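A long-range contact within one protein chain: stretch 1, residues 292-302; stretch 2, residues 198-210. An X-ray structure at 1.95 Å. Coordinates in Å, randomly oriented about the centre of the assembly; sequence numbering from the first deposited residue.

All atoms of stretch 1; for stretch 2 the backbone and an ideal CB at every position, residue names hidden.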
# COMPACT_ATOMS: atom_id res chain seq x y z
N SER A 292 -12.74 -0.72 11.83
CA SER A 292 -11.85 0.38 11.46
C SER A 292 -10.87 0.80 12.62
O SER A 292 -9.72 1.07 12.34
CB SER A 292 -12.61 1.62 10.95
OG SER A 292 -13.47 2.27 11.87
N PRO A 293 -11.33 0.83 13.88
CA PRO A 293 -10.30 1.12 14.90
C PRO A 293 -9.25 0.01 15.05
O PRO A 293 -8.08 0.31 15.33
CB PRO A 293 -11.14 1.32 16.21
CG PRO A 293 -12.45 0.53 15.91
CD PRO A 293 -12.69 0.87 14.44
N ILE A 294 -9.60 -1.23 14.79
CA ILE A 294 -8.59 -2.29 14.79
C ILE A 294 -7.60 -2.14 13.63
O ILE A 294 -6.37 -2.26 13.79
CB ILE A 294 -9.30 -3.67 14.77
CG1 ILE A 294 -10.02 -3.83 16.13
CG2 ILE A 294 -8.27 -4.81 14.55
CD1 ILE A 294 -11.27 -4.76 16.01
N VAL A 295 -8.12 -1.80 12.44
CA VAL A 295 -7.22 -1.52 11.30
C VAL A 295 -6.26 -0.35 11.61
O VAL A 295 -5.10 -0.45 11.36
CB VAL A 295 -8.04 -1.20 10.00
CG1 VAL A 295 -7.12 -0.79 8.82
CG2 VAL A 295 -8.86 -2.45 9.64
N ALA A 296 -6.79 0.75 12.12
CA ALA A 296 -5.95 1.87 12.48
C ALA A 296 -4.87 1.47 13.50
O ALA A 296 -3.70 1.84 13.34
CB ALA A 296 -6.79 3.05 13.04
N ALA A 297 -5.27 0.69 14.51
CA ALA A 297 -4.30 0.18 15.53
C ALA A 297 -3.21 -0.69 14.88
O ALA A 297 -2.06 -0.57 15.19
CB ALA A 297 -5.06 -0.62 16.58
N VAL A 298 -3.57 -1.58 13.95
CA VAL A 298 -2.57 -2.38 13.27
C VAL A 298 -1.66 -1.52 12.41
O VAL A 298 -0.46 -1.77 12.35
CB VAL A 298 -3.23 -3.50 12.41
CG1 VAL A 298 -2.21 -4.27 11.52
CG2 VAL A 298 -3.99 -4.50 13.40
N SER A 299 -2.21 -0.49 11.76
CA SER A 299 -1.38 0.41 10.97
C SER A 299 -0.32 1.13 11.83
O SER A 299 0.84 1.29 11.43
CB SER A 299 -2.26 1.46 10.26
OG SER A 299 -1.48 2.17 9.30
N LEU A 300 -0.75 1.62 12.98
CA LEU A 300 0.14 2.26 13.94
C LEU A 300 1.16 1.26 14.48
O LEU A 300 2.33 1.56 14.62
CB LEU A 300 -0.67 2.87 15.07
CG LEU A 300 -1.54 4.04 14.66
CD1 LEU A 300 -2.69 4.24 15.62
CD2 LEU A 300 -0.70 5.29 14.55
N THR A 301 0.68 0.06 14.75
CA THR A 301 1.52 -1.00 15.27
C THR A 301 2.61 -1.31 14.26
O THR A 301 3.74 -1.54 14.63
CB THR A 301 0.69 -2.27 15.55
OG1 THR A 301 -0.18 -2.02 16.66
CG2 THR A 301 1.59 -3.44 15.86
N MET A 302 2.26 -1.27 12.98
CA MET A 302 3.21 -1.56 11.93
C MET A 302 4.37 -0.58 11.98
O MET A 302 5.50 -0.97 11.82
CB MET A 302 2.53 -1.49 10.57
CG MET A 302 3.48 -1.59 9.39
SD MET A 302 4.21 -0.01 8.91
CE MET A 302 2.85 0.74 8.02
N UNK A 198 -5.65 -6.06 22.71
CA UNK A 198 -4.84 -6.82 21.78
C UNK A 198 -3.49 -6.14 21.51
O UNK A 198 -2.44 -6.79 21.65
CB UNK A 198 -5.60 -7.02 20.47
N UNK A 199 -3.47 -4.85 21.15
CA UNK A 199 -2.19 -4.23 20.65
C UNK A 199 -1.65 -3.19 21.63
O UNK A 199 -0.63 -2.56 21.35
CB UNK A 199 -2.41 -3.57 19.29
N UNK A 200 -2.33 -3.04 22.77
CA UNK A 200 -1.90 -2.15 23.89
C UNK A 200 -1.99 -0.70 23.52
O UNK A 200 -1.32 0.15 24.11
CB UNK A 200 -0.46 -2.46 24.32
N UNK A 201 -2.86 -0.39 22.54
CA UNK A 201 -3.07 1.00 22.16
C UNK A 201 -4.09 1.71 23.03
O UNK A 201 -5.21 1.18 23.24
CB UNK A 201 -3.51 1.08 20.70
N UNK A 202 -3.69 2.86 23.56
CA UNK A 202 -4.49 3.77 24.39
C UNK A 202 -5.73 4.22 23.61
O UNK A 202 -5.61 4.86 22.58
CB UNK A 202 -3.66 4.98 24.83
N UNK A 203 -6.93 3.88 24.10
CA UNK A 203 -8.15 4.30 23.41
C UNK A 203 -8.20 5.80 23.22
O UNK A 203 -8.75 6.25 22.22
CB UNK A 203 -9.39 3.84 24.18
N UNK A 204 -7.64 6.59 24.16
CA UNK A 204 -7.71 8.04 23.99
C UNK A 204 -6.86 8.50 22.75
O UNK A 204 -7.16 9.50 22.10
CB UNK A 204 -7.22 8.73 25.26
N UNK A 205 -5.81 7.76 22.46
CA UNK A 205 -4.95 8.13 21.32
C UNK A 205 -5.78 7.88 20.01
O UNK A 205 -5.79 8.72 19.12
CB UNK A 205 -3.65 7.32 21.33
N UNK A 206 -6.42 6.72 19.89
CA UNK A 206 -7.25 6.43 18.67
C UNK A 206 -8.40 7.42 18.56
O UNK A 206 -8.76 7.86 17.46
CB UNK A 206 -7.81 5.01 18.71
N UNK A 207 -8.92 7.86 19.70
CA UNK A 207 -10.02 8.86 19.73
C UNK A 207 -9.53 10.21 19.17
O UNK A 207 -10.19 10.88 18.34
CB UNK A 207 -10.54 9.04 21.16
N UNK A 208 -8.35 10.59 19.64
CA UNK A 208 -7.74 11.83 19.25
C UNK A 208 -7.43 11.78 17.75
O UNK A 208 -7.60 12.78 17.04
CB UNK A 208 -6.48 12.10 20.07
N UNK A 209 -6.95 10.61 17.31
CA UNK A 209 -6.52 10.46 15.93
C UNK A 209 -7.76 10.61 15.02
O UNK A 209 -7.73 11.35 14.04
CB UNK A 209 -5.83 9.11 15.72
N UNK A 210 -8.86 9.94 15.36
CA UNK A 210 -10.06 10.03 14.51
C UNK A 210 -10.60 11.47 14.49
O UNK A 210 -11.19 11.92 13.49
CB UNK A 210 -11.14 9.07 15.01

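Stretch 1 is a helix, kinked where the N of Pro-293 has no bond to the turn before. Its side toward stretch 2 is lined by Ala-296, Ala-297, Leu-300 and Thr-301 and bordered by Pro-293, with Ile-294 and Val-298 along one flank. This surface is almost wholly apolar, and its small alanines leave room for side chains from the partner.

At position 198 the CA-to-CB bond points toward the helix, but nothing of stretch 1 lies within 5.5 Å of the ideal CB. A small residue would leave the gap open, while a long or aromatic one could span it. The residue is Trp-198, in the t rotamer, whose indole comes nearest through CZ3, 4.7 Å from Ile-294 CG2.

Position 199 is much closer: its ideal CB lies 3.8 Å from Thr-301 OG1 and 4.8 Å from Ala-297 CB. The methyls of Val-298 and Ile-294 lie farther from this CB, on one flank of the helix, so a large apolar side chain, aromatic or aliphatic, could reach toward them. Phe-199 takes the place, and with chi1 in m its ring runs along this flank. Its CE2 reaches Val-298 CG2 at 3.6 Å, its CD2 lies 4.3 Å from Ala-297 CB, and Ile-294 CG2 meets the ring edge, 4.4 Å from CE2. Thr-301 OG1 donates to Ala-297 O within its own helix (2.8 Å), and a water bridges the stretches by donating to Thr-301 OG1 (2.7 Å from the water O) and to Phe-199 O (2.9 Å from the water O).

Position 200 has positive phi (69°), which favours glycine, asparagine or aspartate without excluding others, and its CB points sideways. It is Lys-200, whose end leads away from stretch 1.

At 201 the chain is extended and CB points toward the helix, 4.7 Å from Ala-297 CB. The modest space suits a compact aliphatic residue. Val-201 fits, its CG2 packing 4.2 Å from Ala-297 CB.

Position 202 precedes a helix and is out of reach of stretch 1; serine, threonine, aspartate or asparagine could cap there. Asn-202 does so, its OD1 accepting from the N of residue 204 at 3.0 Å. In the first turn, 203 and 204 are likewise out of reach. Proline is at home at such a helix start, and the residues are Pro-203 and Asn-204.

Position 205 points toward stretch 1 across a gap that calls for a long apolar or aromatic side chain. Phe-205 bridges it: Leu-300 CD1 meets its ring edge, 3.6 Å from CE2.

Position 206 faces a hollow among Pro-293, Ala-296, Ala-297 and Leu-300. Leucine, methionine or isoleucine could reach into it. Leu-206 is the knob in this hole, with CD1 4.3 Å from Ala-297 CB and CD2 4.2 Å from Ala-296 CB and 3.6 Å from Leu-300 CD1.

Positions 207, 208 and 210 are out of reach and little constrained by stretch 1; they are Met-207, Ala-208 and Ala-210. Between them, 209 turns back toward Leu-300, where a branched or long aliphatic would serve. Leu-209 places CD2 4.1 Å from Leu-300 CD1.

Stretch 2 198-210: WFKVNPNFLMALA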
# COMPACT_ATOMS: atom_id res chain seq x y z
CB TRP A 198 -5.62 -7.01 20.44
CG TRP A 198 -5.12 -8.12 19.57
CD1 TRP A 198 -3.99 -8.90 19.73
CD2 TRP A 198 -5.75 -8.58 18.38
NE1 TRP A 198 -3.92 -9.83 18.72
CE2 TRP A 198 -5.00 -9.66 17.89
CE3 TRP A 198 -6.93 -8.21 17.71
CZ2 TRP A 198 -5.35 -10.33 16.71
CZ3 TRP A 198 -7.29 -8.89 16.58
CH2 TRP A 198 -6.49 -9.94 16.08
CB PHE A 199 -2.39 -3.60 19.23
CG PHE A 199 -2.82 -4.63 18.20
CD1 PHE A 199 -1.92 -5.58 17.77
CD2 PHE A 199 -4.15 -4.66 17.71
CE1 PHE A 199 -2.32 -6.61 16.87
CE2 PHE A 199 -4.53 -5.63 16.80
CZ PHE A 199 -3.62 -6.63 16.41
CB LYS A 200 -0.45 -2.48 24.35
CG LYS A 200 -0.20 -4.02 24.44
CD LYS A 200 -1.30 -4.71 25.33
CE LYS A 200 -1.06 -6.23 25.25
NZ LYS A 200 -2.08 -7.02 26.08
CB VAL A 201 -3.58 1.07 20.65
CG1 VAL A 201 -3.77 2.55 20.21
CG2 VAL A 201 -2.51 0.33 19.79
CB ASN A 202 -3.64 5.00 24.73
CG ASN A 202 -4.36 6.03 25.60
OD1 ASN A 202 -5.50 5.84 26.05
ND2 ASN A 202 -3.67 7.12 25.87
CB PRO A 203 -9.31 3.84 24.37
CG PRO A 203 -8.69 2.73 25.20
CD PRO A 203 -7.20 3.10 25.33
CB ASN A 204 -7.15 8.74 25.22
CG ASN A 204 -8.09 8.62 26.43
OD1 ASN A 204 -9.31 8.43 26.28
ND2 ASN A 204 -7.51 8.68 27.63
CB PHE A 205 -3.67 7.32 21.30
CG PHE A 205 -2.82 7.61 20.07
CD1 PHE A 205 -2.04 8.75 20.06
CD2 PHE A 205 -2.90 6.80 18.92
CE1 PHE A 205 -1.28 9.11 18.92
CE2 PHE A 205 -2.16 7.14 17.75
CZ PHE A 205 -1.34 8.30 17.78
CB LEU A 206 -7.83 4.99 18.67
CG LEU A 206 -6.74 3.92 18.44
CD1 LEU A 206 -7.28 2.50 18.45
CD2 LEU A 206 -6.02 4.14 17.04
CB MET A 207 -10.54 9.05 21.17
CG MET A 207 -11.40 7.89 21.68
SD MET A 207 -13.13 7.93 21.06
CE MET A 207 -13.79 9.43 21.82
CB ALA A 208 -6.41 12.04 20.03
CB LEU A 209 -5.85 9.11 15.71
CG LEU A 209 -5.35 8.87 14.25
CD1 LEU A 209 -4.33 9.96 13.75
CD2 LEU A 209 -4.72 7.48 14.14
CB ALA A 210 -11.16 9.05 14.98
O HOH W 1 0.89 -1.50 19.13
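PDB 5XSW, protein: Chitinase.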